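Long-range contacts in pseudouridylate synthase RPUSD4, mitochondrial (Homo sapiens, PDB 5UBA), which isomerises uridine to pseudouridine in mitochondrial RNAs, including a site in 16S rRNA whose modification is needed to assemble a functional mitochondrial ribosome: residues A117-V122 and A187-Q192; L205-D210 and H217-W222; P212-H217 and A226-S231; Y247-L252 and P276-H281. All coordinates share one frame; numbering follows the deposited sequence. Where two conformers were deposited one is given.

Contact 1 of 4, residues A117-V122 and A187-Q192; sequences AITVHV and ALVELQ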
loop_
_atom_site.group_PDB
_atom_site.type_symbol
_atom_site.label_atom_id
_atom_site.label_comp_id
_atom_site.label_asym_id
_atom_site.label_seq_id
_atom_site.Cartn_x
_atom_site.Cartn_y
_atom_site.Cartn_z
ATOM N N ALA A 117 0.502 -8.035 -0.797
ATOM C CA ALA A 117 1.728 -7.787 -1.530
ATOM C C ALA A 117 2.298 -9.087 -2.044
ATOM O O ALA A 117 2.135 -10.133 -1.428
ATOM C CB ALA A 117 2.757 -7.107 -0.665
ATOM N N ILE A 118 2.967 -9.016 -3.182
ATOM C CA ILE A 118 3.833 -10.119 -3.617
ATOM C C ILE A 118 5.228 -9.776 -3.205
ATOM O O ILE A 118 5.710 -8.670 -3.459
ATOM C CB ILE A 118 3.795 -10.318 -5.137
ATOM C CG1 ILE A 118 2.384 -10.681 -5.571
ATOM C CG2 ILE A 118 4.813 -11.409 -5.547
ATOM C CD1 ILE A 118 2.270 -10.910 -7.070
ATOM N N THR A 119 5.894 -10.733 -2.560
ATOM C CA THR A 119 7.255 -10.559 -2.088
ATOM C C THR A 119 8.182 -11.480 -2.821
ATOM O O THR A 119 7.802 -12.558 -3.265
ATOM C CB THR A 119 7.416 -10.779 -0.561
ATOM O OG1 THR A 119 7.043 -12.117 -0.217
ATOM C CG2 THR A 119 6.533 -9.800 0.204
ATOM N N VAL A 120 9.394 -10.995 -2.956
ATOM C CA VAL A 120 10.529 -11.757 -3.428
ATOM C C VAL A 120 11.037 -12.464 -2.151
ATOM O O VAL A 120 11.256 -11.814 -1.129
ATOM C CB VAL A 120 11.586 -10.789 -3.998
ATOM C CG1 VAL A 120 12.864 -11.530 -4.378
ATOM C CG2 VAL A 120 11.004 -9.995 -5.161
ATOM N N HIS A 121 11.176 -13.765 -2.183
ATOM C CA HIS A 121 11.480 -14.556 -1.004
ATOM C C HIS A 121 10.252 -14.687 -0.130
ATOM O O HIS A 121 9.321 -13.855 -0.160
ATOM C CB HIS A 121 12.666 -14.031 -0.165
ATOM C CG HIS A 121 13.846 -13.608 -0.980
ATOM N ND1 HIS A 121 14.456 -14.441 -1.896
ATOM C CD2 HIS A 121 14.525 -12.437 -1.026
ATOM C CE1 HIS A 121 15.453 -13.798 -2.474
ATOM N NE2 HIS A 121 15.516 -12.579 -1.969
ATOM N N VAL A 122 10.282 -15.719 0.698
ATOM C CA VAL A 122 9.143 -16.108 1.525
ATOM C C VAL A 122 9.441 -15.760 2.975
ATOM O O VAL A 122 10.427 -16.258 3.544
ATOM C CB VAL A 122 8.879 -17.622 1.410
ATOM C CG1 VAL A 122 7.676 -18.034 2.251
ATOM C CG2 VAL A 122 8.709 -18.052 -0.046
ATOM N N ALA A 187 6.106 -15.071 -2.418
ATOM C CA ALA A 187 4.929 -15.196 -1.593
ATOM C C ALA A 187 3.869 -14.131 -1.852
ATOM O O ALA A 187 4.201 -13.027 -2.266
ATOM C CB ALA A 187 5.308 -15.186 -0.137
ATOM N N LEU A 188 2.609 -14.498 -1.653
ATOM C CA LEU A 188 1.508 -13.543 -1.505
ATOM C C LEU A 188 1.335 -13.364 -0.007
ATOM O O LEU A 188 1.107 -14.370 0.703
ATOM C CB LEU A 188 0.230 -14.076 -2.135
ATOM C CG LEU A 188 -1.028 -13.228 -1.925
ATOM C CD1 LEU A 188 -0.870 -11.823 -2.497
ATOM C CD2 LEU A 188 -2.258 -13.934 -2.501
ATOM N N VAL A 189 1.425 -12.125 0.468
ATOM C CA VAL A 189 1.465 -11.842 1.896
ATOM C C VAL A 189 0.381 -10.826 2.247
ATOM O O VAL A 189 0.278 -9.787 1.590
ATOM C CB VAL A 189 2.836 -11.289 2.343
ATOM C CG1 VAL A 189 2.918 -11.126 3.860
ATOM C CG2 VAL A 189 3.987 -12.159 1.826
ATOM N N GLU A 190 -0.407 -11.141 3.279
ATOM C CA GLU A 190 -1.365 -10.197 3.849
ATOM C C GLU A 190 -0.676 -9.410 4.950
ATOM O O GLU A 190 -0.012 -9.981 5.823
ATOM C CB GLU A 190 -2.594 -10.932 4.396
ATOM C CG GLU A 190 -3.748 -10.009 4.798
ATOM C CD GLU A 190 -5.113 -10.737 4.905
ATOM O OE1 GLU A 190 -5.315 -11.344 5.995
ATOM O OE2 GLU A 190 -6.002 -10.724 3.958
ATOM N N LEU A 191 -0.811 -8.092 4.895
ATOM C CA LEU A 191 -0.153 -7.183 5.822
ATOM C C LEU A 191 -1.187 -6.329 6.510
ATOM O O LEU A 191 -2.124 -5.844 5.859
ATOM C CB LEU A 191 0.763 -6.271 5.029
ATOM C CG LEU A 191 1.797 -6.987 4.147
ATOM C CD1 LEU A 191 2.333 -6.086 3.071
ATOM C CD2 LEU A 191 2.891 -7.513 5.046
ATOM N N GLN A 192 -0.990 -6.092 7.799
ATOM C CA GLN A 192 -1.847 -5.180 8.532
ATOM C C GLN A 192 -0.940 -4.240 9.266
ATOM O O GLN A 192 -0.419 -4.606 10.339
ATOM C CB GLN A 192 -2.812 -5.900 9.484
ATOM C CG GLN A 192 -3.639 -4.885 10.277
ATOM C CD GLN A 192 -4.712 -5.471 11.155
ATOM O OE1 GLN A 192 -4.971 -6.669 11.162
ATOM N NE2 GLN A 192 -5.356 -4.595 11.918
#
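Thr-119 holds OG1 between its backbone N and carbonyl carbon (chi1 61°), which swings CG2 inward against Val-189; that valine turns CG1 anti to its own N (chi1 -174°) and offers CG2. The two methyls, Thr-119 CG2 and Val-189 CG2, meet at 3.8 Å, their side chains crossing at about a right angle. They lie on one face of an antiparallel ladder between strands 112-120 and 186-193, in the central mixed sheet of the pseudouridine synthase domain. Ala-117 pairs with Val-189 and Thr-119 with Ala-187 as hydrogen-bonded pairs, each joined by two backbone bonds; the shortest runs 2.8 Å from Val-189 N to Ala-117 O. Between them, Ile-118 and Leu-188 form a non-hydrogen-bonded pair and send their side chains to the other face, where Phe-279 of helix 277-285 covers both. There Leu-188 CD1 curls back to 3.6 Å from Ala-117 O. Alanine suits Ala-117 and Ala-187 because neighbours bear on their methyls: Ala-117 CB meets Leu-191 CD1 at 3.9 Å, and Ala-187 CB has Val-122 CG1 4.4 Å away. Leu-205 of helix 200-209 covers Thr-119 and Leu-191. Threonine suits the strand end, since its beta-branch packs while its hydroxyl ties down the chain beyond: Thr-119 OG1 donates to His-121 O at 2.9 Å, and on its flank lies Ala-187 CB, 3.5 Å from Thr-119 OG1.

Contact 2 of 4, residues L205-D210 and H217-W222; sequences LSFGLD and HKYSDW. With CA (calcium ion), chain E.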
loop_
_atom_site.group_PDB
_atom_site.type_symbol
_atom_site.label_atom_id
_atom_site.label_comp_id
_atom_site.label_asym_id
_atom_site.label_seq_id
_atom_site.Cartn_x
_atom_site.Cartn_y
_atom_site.Cartn_z
ATOM N N LEU A 205 9.047 -5.166 5.392
ATOM C CA LEU A 205 9.248 -6.378 4.584
ATOM C C LEU A 205 10.685 -6.499 4.062
ATOM O O LEU A 205 11.288 -7.578 4.126
ATOM C CB LEU A 205 8.272 -6.405 3.401
ATOM C CG LEU A 205 6.884 -6.926 3.697
ATOM C CD1 LEU A 205 5.938 -6.618 2.548
ATOM C CD2 LEU A 205 6.882 -8.419 3.981
ATOM N N SER A 206 11.231 -5.408 3.527
ATOM C CA SER A 206 12.558 -5.454 2.898
ATOM C C SER A 206 13.645 -5.606 3.946
ATOM O O SER A 206 14.448 -6.531 3.852
ATOM C CB SER A 206 12.822 -4.223 2.051
ATOM O OG SER A 206 14.083 -4.404 1.435
ATOM N N PHE A 207 13.658 -4.726 4.934
ATOM C CA PHE A 207 14.768 -4.678 5.889
ATOM C C PHE A 207 14.518 -5.606 7.068
ATOM O O PHE A 207 15.476 -6.211 7.582
ATOM C CB PHE A 207 14.994 -3.241 6.348
ATOM C CG PHE A 207 15.438 -2.315 5.255
ATOM C CD1 PHE A 207 16.618 -2.553 4.565
ATOM C CD2 PHE A 207 14.700 -1.204 4.923
ATOM C CE1 PHE A 207 17.040 -1.698 3.550
ATOM C CE2 PHE A 207 15.113 -0.342 3.904
ATOM C CZ PHE A 207 16.274 -0.595 3.212
ATOM N N GLY A 208 13.272 -5.767 7.505
ATOM C CA GLY A 208 12.968 -6.645 8.634
ATOM C C GLY A 208 12.931 -8.119 8.294
ATOM O O GLY A 208 13.364 -8.961 9.068
ATOM N N LEU A 209 12.374 -8.460 7.143
ATOM C CA LEU A 209 12.233 -9.851 6.735
ATOM C C LEU A 209 13.099 -10.287 5.556
ATOM O O LEU A 209 13.069 -11.443 5.177
ATOM C CB LEU A 209 10.753 -10.137 6.417
ATOM C CG LEU A 209 9.783 -10.059 7.601
ATOM C CD1 LEU A 209 8.345 -9.976 7.153
ATOM C CD2 LEU A 209 9.979 -11.277 8.503
ATOM N N ASP A 210 13.833 -9.360 4.935
ATOM C CA ASP A 210 14.553 -9.657 3.687
ATOM C C ASP A 210 13.636 -10.227 2.602
ATOM O O ASP A 210 14.012 -11.113 1.840
ATOM C CB ASP A 210 15.735 -10.611 3.958
ATOM C CG ASP A 210 16.682 -10.720 2.783
ATOM O OD1 ASP A 210 16.835 -9.735 2.023
ATOM O OD2 ASP A 210 17.258 -11.819 2.595
ATOM N N HIS A 217 11.998 -1.229 -6.271
ATOM C CA HIS A 217 13.378 -0.906 -6.632
ATOM C C HIS A 217 14.054 -0.109 -5.535
ATOM O O HIS A 217 15.234 -0.401 -5.167
ATOM C CB HIS A 217 13.388 -0.212 -7.985
ATOM C CG HIS A 217 12.614 -0.980 -8.993
ATOM N ND1 HIS A 217 12.959 -2.259 -9.351
ATOM C CD2 HIS A 217 11.429 -0.725 -9.593
ATOM C CE1 HIS A 217 12.065 -2.730 -10.200
ATOM N NE2 HIS A 217 11.107 -1.826 -10.342
ATOM N N LYS A 218 13.327 0.838 -4.936
ATOM C CA LYS A 218 13.872 1.719 -3.906
ATOM C C LYS A 218 14.400 0.957 -2.703
ATOM O O LYS A 218 15.500 1.234 -2.206
ATOM C CB LYS A 218 12.807 2.730 -3.472
ATOM C CG LYS A 218 13.239 3.664 -2.343
ATOM C CD LYS A 218 12.177 4.673 -1.977
ATOM C CE LYS A 218 12.024 5.770 -3.018
ATOM N NZ LYS A 218 10.867 6.632 -2.645
ATOM N N TYR A 219 13.632 -0.006 -2.222
ATOM C CA TYR A 219 13.994 -0.693 -0.994
ATOM C C TYR A 219 14.668 -2.053 -1.159
ATOM O O TYR A 219 14.849 -2.756 -0.157
ATOM C CB TYR A 219 12.760 -0.741 -0.084
ATOM C CG TYR A 219 12.350 0.634 0.422
ATOM C CD1 TYR A 219 13.204 1.391 1.231
ATOM C CD2 TYR A 219 11.123 1.198 0.098
ATOM C CE1 TYR A 219 12.830 2.641 1.706
ATOM C CE2 TYR A 219 10.742 2.439 0.562
ATOM C CZ TYR A 219 11.582 3.163 1.378
ATOM O OH TYR A 219 11.205 4.410 1.829
ATOM N N SER A 220 15.100 -2.397 -2.376
ATOM C CA SER A 220 15.765 -3.674 -2.654
ATOM C C SER A 220 17.290 -3.558 -2.835
ATOM O O SER A 220 17.808 -2.578 -3.422
ATOM C CB SER A 220 15.156 -4.329 -3.890
ATOM O OG SER A 220 13.798 -4.693 -3.694
ATOM N N ASP A 221 17.985 -4.580 -2.327
ATOM C CA ASP A 221 19.419 -4.785 -2.556
ATOM C C ASP A 221 20.311 -3.678 -2.014
ATOM O O ASP A 221 21.443 -3.504 -2.493
ATOM C CB ASP A 221 19.669 -5.051 -4.056
ATOM C CG ASP A 221 18.668 -6.025 -4.642
ATOM O OD1 ASP A 221 18.592 -7.167 -4.141
ATOM O OD2 ASP A 221 17.920 -5.650 -5.576
ATOM N N TRP A 222 19.846 -2.966 -0.981
ATOM C CA TRP A 222 20.619 -1.889 -0.351
ATOM C C TRP A 222 21.166 -0.880 -1.354
ATOM O O TRP A 222 22.293 -0.387 -1.220
ATOM C CB TRP A 222 21.750 -2.497 0.496
ATOM C CG TRP A 222 21.238 -3.480 1.499
ATOM C CD1 TRP A 222 21.078 -4.822 1.318
ATOM C CD2 TRP A 222 20.765 -3.193 2.826
ATOM N NE1 TRP A 222 20.554 -5.394 2.455
ATOM C CE2 TRP A 222 20.354 -4.422 3.398
ATOM C CE3 TRP A 222 20.677 -2.024 3.595
ATOM C CZ2 TRP A 222 19.853 -4.520 4.710
ATOM C CZ3 TRP A 222 20.175 -2.120 4.906
ATOM C CH2 TRP A 222 19.773 -3.367 5.443
HETATM CA CA CA E . 17.341 -1.234 -5.505
HETATM O O HOH W 1 18.485 -3.031 -6.440
#
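Phe-207 lays one side of its ring over a face of the Trp-222 indole, and this is where aromatic contact dominates the meeting of helix 200-209 with the loop that follows it. Phe-207 CE1 stands above the indole near its rim, 3.4 Å from Trp-222 CZ3, with the planes 52° apart, an oblique pair that is neither stacked nor edge-to-face. On the far part of the ring, Phe-207 CE2 meets Tyr-219 CD1 at 3.7 Å. With CG anti to its carbonyl carbon (chi1 -65°), the phenylalanine bridges the two loop aromatics. Its breadth suits this span.

The polar link is a single one. Ser-206 carries OG anti to its backbone N (chi1 -177°) and donates to Tyr-219 O; the modelled separation is so short that its exact value is doubtful. Serine suits the place: it is short enough for Ser-206 CB to pack 4.1 Å from Tyr-219 CB while its hydroxyl reaches the carbonyl. At its other end, Tyr-219 OH is hydrogen-bonded to His-199.

Metal coordination is the third kind of interaction. Calcium is bound by His-217 O at 2.3 Å and Ser-220 O at 2.5 Å, the two ends of a type I turn, while Asn-223 and Ala-226 contribute further oxygens. A coordinating water donates to Asp-221 OD2 at 2.8 Å, so the carboxylate acts in the second shell. Protein ligation by neutral carbonyls is consistent with a calcium that holds the backbone of this loop in shape, leaving its charge to be balanced, probably in part, by Asp-221 through the water.

Contact 3 of 4, residues P212-H217 and A226-S231; sequences PILGDH and APQKLS. With CA (calcium ion), chain E.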
loop_
_atom_site.group_PDB
_atom_site.type_symbol
_atom_site.label_atom_id
_atom_site.label_comp_id
_atom_site.label_asym_id
_atom_site.label_seq_id
_atom_site.Cartn_x
_atom_site.Cartn_y
_atom_site.Cartn_z
ATOM N N PRO A 212 11.623 -8.175 0.086
ATOM C CA PRO A 212 11.068 -6.947 -0.496
ATOM C C PRO A 212 9.892 -7.226 -1.409
ATOM O O PRO A 212 9.779 -8.279 -2.038
ATOM C CB PRO A 212 12.227 -6.348 -1.284
ATOM C CG PRO A 212 13.120 -7.505 -1.566
ATOM C CD PRO A 212 12.961 -8.486 -0.438
ATOM N N ILE A 213 8.997 -6.255 -1.487
ATOM C CA ILE A 213 7.876 -6.380 -2.406
ATOM C C ILE A 213 8.380 -6.401 -3.847
ATOM O O ILE A 213 9.330 -5.676 -4.187
ATOM C CB ILE A 213 6.896 -5.212 -2.169
ATOM C CG1 ILE A 213 6.339 -5.277 -0.736
ATOM C CG2 ILE A 213 5.770 -5.207 -3.184
ATOM C CD1 ILE A 213 5.400 -4.158 -0.405
ATOM N N LEU A 214 7.728 -7.211 -4.683
ATOM C CA LEU A 214 8.020 -7.283 -6.103
ATOM C C LEU A 214 7.849 -5.888 -6.715
ATOM O O LEU A 214 6.803 -5.256 -6.522
ATOM C CB LEU A 214 7.090 -8.259 -6.809
ATOM C CG LEU A 214 7.277 -8.429 -8.319
ATOM C CD1 LEU A 214 8.647 -8.984 -8.674
ATOM C CD2 LEU A 214 6.192 -9.343 -8.853
ATOM N N GLY A 215 8.879 -5.406 -7.399
ATOM C CA GLY A 215 8.841 -4.079 -7.979
ATOM C C GLY A 215 9.349 -2.982 -7.095
ATOM O O GLY A 215 9.344 -1.850 -7.506
ATOM N N ASP A 216 9.787 -3.306 -5.872
ATOM C CA ASP A 216 10.275 -2.279 -4.969
ATOM C C ASP A 216 11.756 -1.988 -5.224
ATOM O O ASP A 216 12.620 -2.416 -4.476
ATOM C CB ASP A 216 10.035 -2.639 -3.499
ATOM C CG ASP A 216 10.109 -1.429 -2.610
ATOM O OD1 ASP A 216 10.680 -0.390 -3.031
ATOM O OD2 ASP A 216 9.527 -1.474 -1.502
ATOM N N HIS A 217 11.998 -1.229 -6.271
ATOM C CA HIS A 217 13.378 -0.906 -6.632
ATOM C C HIS A 217 14.054 -0.109 -5.535
ATOM O O HIS A 217 15.234 -0.401 -5.167
ATOM C CB HIS A 217 13.388 -0.212 -7.985
ATOM C CG HIS A 217 12.614 -0.980 -8.993
ATOM N ND1 HIS A 217 12.959 -2.259 -9.351
ATOM C CD2 HIS A 217 11.429 -0.725 -9.593
ATOM C CE1 HIS A 217 12.065 -2.730 -10.200
ATOM N NE2 HIS A 217 11.107 -1.826 -10.342
ATOM N N ALA A 226 19.186 1.456 -7.884
ATOM C CA ALA A 226 19.292 0.286 -8.731
ATOM C C ALA A 226 17.979 -0.489 -8.823
ATOM O O ALA A 226 17.234 -0.596 -7.822
ATOM C CB ALA A 226 20.402 -0.601 -8.224
ATOM N N PRO A 227 17.689 -1.066 -9.995
ATOM C CA PRO A 227 16.516 -1.929 -10.118
ATOM C C PRO A 227 16.605 -3.163 -9.241
ATOM O O PRO A 227 17.713 -3.669 -8.954
ATOM C CB PRO A 227 16.509 -2.329 -11.600
ATOM C CG PRO A 227 17.413 -1.383 -12.276
ATOM C CD PRO A 227 18.438 -0.970 -11.263
ATOM N N GLN A 228 15.466 -3.629 -8.753
ATOM C CA GLN A 228 15.418 -4.842 -7.952
ATOM C C GLN A 228 16.047 -6.027 -8.689
ATOM O O GLN A 228 15.732 -6.276 -9.847
ATOM C CB GLN A 228 13.962 -5.138 -7.606
ATOM C CG GLN A 228 13.727 -6.378 -6.815
ATOM C CD GLN A 228 12.275 -6.506 -6.426
ATOM O OE1 GLN A 228 11.399 -6.665 -7.290
ATOM N NE2 GLN A 228 12.013 -6.425 -5.144
ATOM N N LYS A 229 16.928 -6.748 -8.006
ATOM C CA LYS A 229 17.568 -7.951 -8.557
ATOM C C LYS A 229 16.655 -9.152 -8.380
ATOM O O LYS A 229 16.211 -9.440 -7.262
ATOM C CB LYS A 229 18.925 -8.186 -7.876
ATOM C CG LYS A 229 19.891 -7.017 -7.996
ATOM N N LEU A 230 16.328 -9.809 -9.489
ATOM C CA LEU A 230 15.470 -10.982 -9.510
ATOM C C LEU A 230 16.264 -12.161 -10.060
ATOM O O LEU A 230 17.178 -11.983 -10.885
ATOM C CB LEU A 230 14.250 -10.717 -10.385
ATOM C CG LEU A 230 13.319 -9.622 -9.841
ATOM C CD1 LEU A 230 12.200 -9.406 -10.855
ATOM C CD2 LEU A 230 12.741 -9.974 -8.478
ATOM N N SER A 231 15.917 -13.352 -9.585
ATOM C CA SER A 231 16.598 -14.575 -9.979
ATOM C C SER A 231 16.272 -14.923 -11.415
ATOM O O SER A 231 15.275 -14.456 -11.975
ATOM C CB SER A 231 16.207 -15.735 -9.056
ATOM O OG SER A 231 14.928 -16.271 -9.366
HETATM CA CA CA E . 17.341 -1.234 -5.505
HETATM O O HOH W 1 18.485 -3.031 -6.440
#
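Gln-228 pushes an extended side chain into the bend at 213-216 and grips it with both ends of its amide. This is the tight, buried half of the contact. CG lies anti to the backbone N (chi1 178°), carrying the amide straight to the turn. Gln-228 OE1 accepts from Gly-215 N at 2.8 Å, and Gln-228 NE2 donates to Ile-213 O at 2.9 Å. That carbonyl also takes the turn's own bond from Asp-216 N, and the two donors arrive from opposite faces of its plane. Gly-215 occupies the third place of this type II turn, where a CB would jam against the preceding carbonyl oxygen.

The glutamine's backbone is held too. Gln-228 N points in the ring plane at His-217 ND1, 2.9 Å away and almost straight (177°), which identifies ND1 as an acceptor; His-217 NE2 is then suited to bond to Ile-248 O. A leucine in place of Gln-228 would probably leave Gly-215 N and one side of Ile-213 O without their buried mates and weaken the hold on the turn.

Elsewhere the fit is looser. Leu-214 CD1 and Leu-230 CD1 merely touch at 4.2 Å, and toward solvent Ala-226 and Pro-227 are partly exposed. Ala-226 O binds calcium at 2.4 Å, and the ion, also bound by His-217 O, joins the segments there. Pro-227 CA lies against the His-217 ring, 3.7 Å from His-217 ND1, and the metal-bound water donates to Pro-227 O at 2.7 Å. Together these features make a type II turn clasped by an amide beside a calcium site built from main-chain carbonyls.

Contact 4 of 4, residues Y247-L252 and P276-H281; sequences YIPLHL and PRFFVH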
loop_
_atom_site.group_PDB
_atom_site.type_symbol
_atom_site.label_atom_id
_atom_site.label_comp_id
_atom_site.label_asym_id
_atom_site.label_seq_id
_atom_site.Cartn_x
_atom_site.Cartn_y
_atom_site.Cartn_z
ATOM N N TYR A 247 11.176 -1.751 -14.943
ATOM C CA TYR A 247 9.825 -1.334 -15.299
ATOM C C TYR A 247 8.733 -2.135 -14.617
ATOM O O TYR A 247 7.540 -1.882 -14.848
ATOM C CB TYR A 247 9.631 -1.345 -16.825
ATOM C CG TYR A 247 10.768 -0.623 -17.533
ATOM C CD1 TYR A 247 11.061 0.691 -17.258
ATOM C CD2 TYR A 247 11.557 -1.293 -18.473
ATOM C CE1 TYR A 247 12.108 1.353 -17.905
ATOM C CE2 TYR A 247 12.622 -0.653 -19.091
ATOM C CZ TYR A 247 12.878 0.658 -18.819
ATOM O OH TYR A 247 13.946 1.312 -19.425
ATOM N N ILE A 248 9.112 -3.096 -13.784
ATOM C CA ILE A 248 8.140 -3.844 -13.005
ATOM C C ILE A 248 7.548 -2.867 -11.961
ATOM O O ILE A 248 8.306 -2.237 -11.222
ATOM C CB ILE A 248 8.773 -5.033 -12.272
ATOM C CG1 ILE A 248 9.298 -6.065 -13.278
ATOM C CG2 ILE A 248 7.799 -5.707 -11.319
ATOM C CD1 ILE A 248 10.232 -7.075 -12.687
ATOM N N PRO A 249 6.210 -2.771 -11.913
ATOM C CA PRO A 249 5.586 -1.912 -10.895
ATOM C C PRO A 249 5.641 -2.519 -9.504
ATOM O O PRO A 249 5.726 -3.737 -9.346
ATOM C CB PRO A 249 4.140 -1.835 -11.328
ATOM C CG PRO A 249 3.906 -3.138 -11.999
ATOM C CD PRO A 249 5.182 -3.410 -12.748
ATOM N N LEU A 250 5.557 -1.671 -8.496
ATOM C CA LEU A 250 5.311 -2.175 -7.135
ATOM C C LEU A 250 4.014 -2.981 -7.093
ATOM O O LEU A 250 3.053 -2.656 -7.784
ATOM C CB LEU A 250 5.214 -1.013 -6.166
ATOM C CG LEU A 250 5.287 -1.370 -4.683
ATOM C CD1 LEU A 250 6.688 -1.815 -4.256
ATOM C CD2 LEU A 250 4.835 -0.160 -3.889
ATOM N N HIS A 251 4.005 -4.062 -6.301
ATOM C CA HIS A 251 2.850 -4.934 -6.105
ATOM C C HIS A 251 2.375 -4.802 -4.660
ATOM O O HIS A 251 2.580 -5.695 -3.833
ATOM C CB HIS A 251 3.176 -6.393 -6.437
ATOM C CG HIS A 251 3.340 -6.654 -7.903
ATOM N ND1 HIS A 251 4.318 -6.052 -8.663
ATOM C CD2 HIS A 251 2.665 -7.477 -8.725
ATOM C CE1 HIS A 251 4.217 -6.495 -9.912
ATOM N NE2 HIS A 251 3.209 -7.337 -9.978
ATOM N N LEU A 252 1.695 -3.699 -4.378
ATOM C CA LEU A 252 1.146 -3.403 -3.036
ATOM C C LEU A 252 -0.267 -2.855 -3.170
ATOM O O LEU A 252 -0.449 -1.754 -3.692
ATOM C CB LEU A 252 2.044 -2.438 -2.285
ATOM C CG LEU A 252 1.575 -2.013 -0.881
ATOM C CD1 LEU A 252 1.472 -3.223 0.043
ATOM C CD2 LEU A 252 2.517 -0.992 -0.278
ATOM N N PRO A 276 -5.644 -5.482 -8.930
ATOM C CA PRO A 276 -5.456 -4.995 -10.308
ATOM C C PRO A 276 -5.042 -6.127 -11.237
ATOM O O PRO A 276 -4.413 -7.088 -10.807
ATOM C CB PRO A 276 -4.341 -3.957 -10.202
ATOM C CG PRO A 276 -3.974 -3.851 -8.770
ATOM C CD PRO A 276 -4.669 -4.904 -7.986
ATOM N N ARG A 277 -5.412 -6.016 -12.503
ATOM C CA ARG A 277 -5.095 -7.072 -13.459
ATOM C C ARG A 277 -3.586 -7.385 -13.529
ATOM O O ARG A 277 -3.212 -8.560 -13.631
ATOM C CB ARG A 277 -5.682 -6.734 -14.826
ATOM C CG ARG A 277 -7.186 -6.943 -14.876
ATOM C CD ARG A 277 -7.572 -8.408 -14.777
ATOM N N PHE A 278 -2.714 -6.379 -13.415
ATOM C CA PHE A 278 -1.264 -6.640 -13.438
ATOM C C PHE A 278 -0.797 -7.541 -12.285
ATOM O O PHE A 278 0.108 -8.358 -12.410
ATOM C CB PHE A 278 -0.415 -5.379 -13.505
ATOM C CG PHE A 278 -0.262 -4.636 -12.203
ATOM C CD1 PHE A 278 0.796 -4.903 -11.339
ATOM C CD2 PHE A 278 -1.136 -3.617 -11.873
ATOM C CE1 PHE A 278 0.952 -4.188 -10.159
ATOM C CE2 PHE A 278 -0.995 -2.911 -10.676
ATOM C CZ PHE A 278 0.068 -3.203 -9.834
ATOM N N PHE A 279 -1.421 -7.336 -11.141
ATOM C CA PHE A 279 -1.098 -8.082 -9.934
ATOM C C PHE A 279 -1.610 -9.505 -10.090
ATOM O O PHE A 279 -0.894 -10.455 -9.774
ATOM C CB PHE A 279 -1.725 -7.305 -8.736
ATOM C CG PHE A 279 -1.274 -7.730 -7.337
ATOM C CD1 PHE A 279 -1.315 -9.060 -6.881
ATOM C CD2 PHE A 279 -0.913 -6.742 -6.430
ATOM C CE1 PHE A 279 -0.954 -9.376 -5.571
ATOM C CE2 PHE A 279 -0.572 -7.062 -5.118
ATOM C CZ PHE A 279 -0.598 -8.365 -4.699
ATOM N N VAL A 280 -2.844 -9.654 -10.570
ATOM C CA VAL A 280 -3.407 -10.975 -10.886
ATOM C C VAL A 280 -2.482 -11.747 -11.843
ATOM O O VAL A 280 -2.238 -12.953 -11.642
ATOM C CB VAL A 280 -4.806 -10.865 -11.485
ATOM C CG1 VAL A 280 -5.312 -12.231 -11.931
ATOM C CG2 VAL A 280 -5.776 -10.272 -10.464
ATOM N N HIS A 281 -1.974 -11.052 -12.856
ATOM C CA HIS A 281 -1.080 -11.660 -13.851
ATOM C C HIS A 281 0.201 -12.149 -13.198
ATOM O O HIS A 281 0.592 -13.303 -13.389
ATOM C CB HIS A 281 -0.761 -10.666 -14.965
ATOM C CG HIS A 281 0.091 -11.236 -16.056
ATOM N ND1 HIS A 281 -0.393 -12.131 -16.984
ATOM C CD2 HIS A 281 1.388 -11.026 -16.371
ATOM C CE1 HIS A 281 0.579 -12.457 -17.819
ATOM N NE2 HIS A 281 1.667 -11.795 -17.474
#
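His-251 packs against the neighbouring Phe-278 and Phe-279, at the start of helix 277-285, forming an aromatic cluster where the loop 247-252 runs into strand 252-259. At the root, His-251 CB lies 4.0 Å from Phe-279 CE2. CG then sits beneath the edge of Phe-278, whose CE1 stands 3.8 Å above the imidazole plane, over its centre: an edge-to-face pair with planes at 76°. On one flank, His-251 CD2 comes within 4.0 Å of Phe-279 CA; on the other, ND1 turns back to Pro-249 O in a weak hydrogen bond. His-251 CE1 lies 4.0 Å from Phe-278 CE1 and CD1. At the tip, His-251 NE2 is 3.7 Å from Phe-278 CD1 and is hydrogen-bonded to Ser-282. Phe-278 owes its pose to CG standing between the backbone N and carbonyl carbon (chi1 78°), which also brings Phe-278 CE1 to 3.6 Å from Pro-249 CG. Proline suits that spot, compact, rigid and apolar. Replacing His-251 by alanine would probably leave Ser-282 OG without this partner and open a gap beneath the Phe-278 edge. Histidine thus serves two chemistries: a flat face for an aromatic C-H edge, and NE2, whose bond to Ser-282 probably limits ring rotation, ND1 being only weakly bonded.

The loop 212-217 ties the set together. It adds to the edge of contact 1 through Ile-118 O to Leu-214 N (2.8 Å) and Val-120 N to Pro-212 O (2.9 Å), and reaches contact 4 through Leu-214 O to His-251 N (3.0 Å). Contacts 2 and 3, with centres about 8 Å apart, share His-217, the calcium ion and its water, and their segments alternate along the chain. Ile-118 CG1 and Phe-279 CE1, 3.6 Å apart, join the sheet to contact 4. Asp-83, probably the catalytic aspartate, is closest to contact 4: its side chain is about 6 Å from the side chain of Leu-252, and about 8, 9 and 11 Å from the side chains of Tyr-219, Asp-216 and Leu-191.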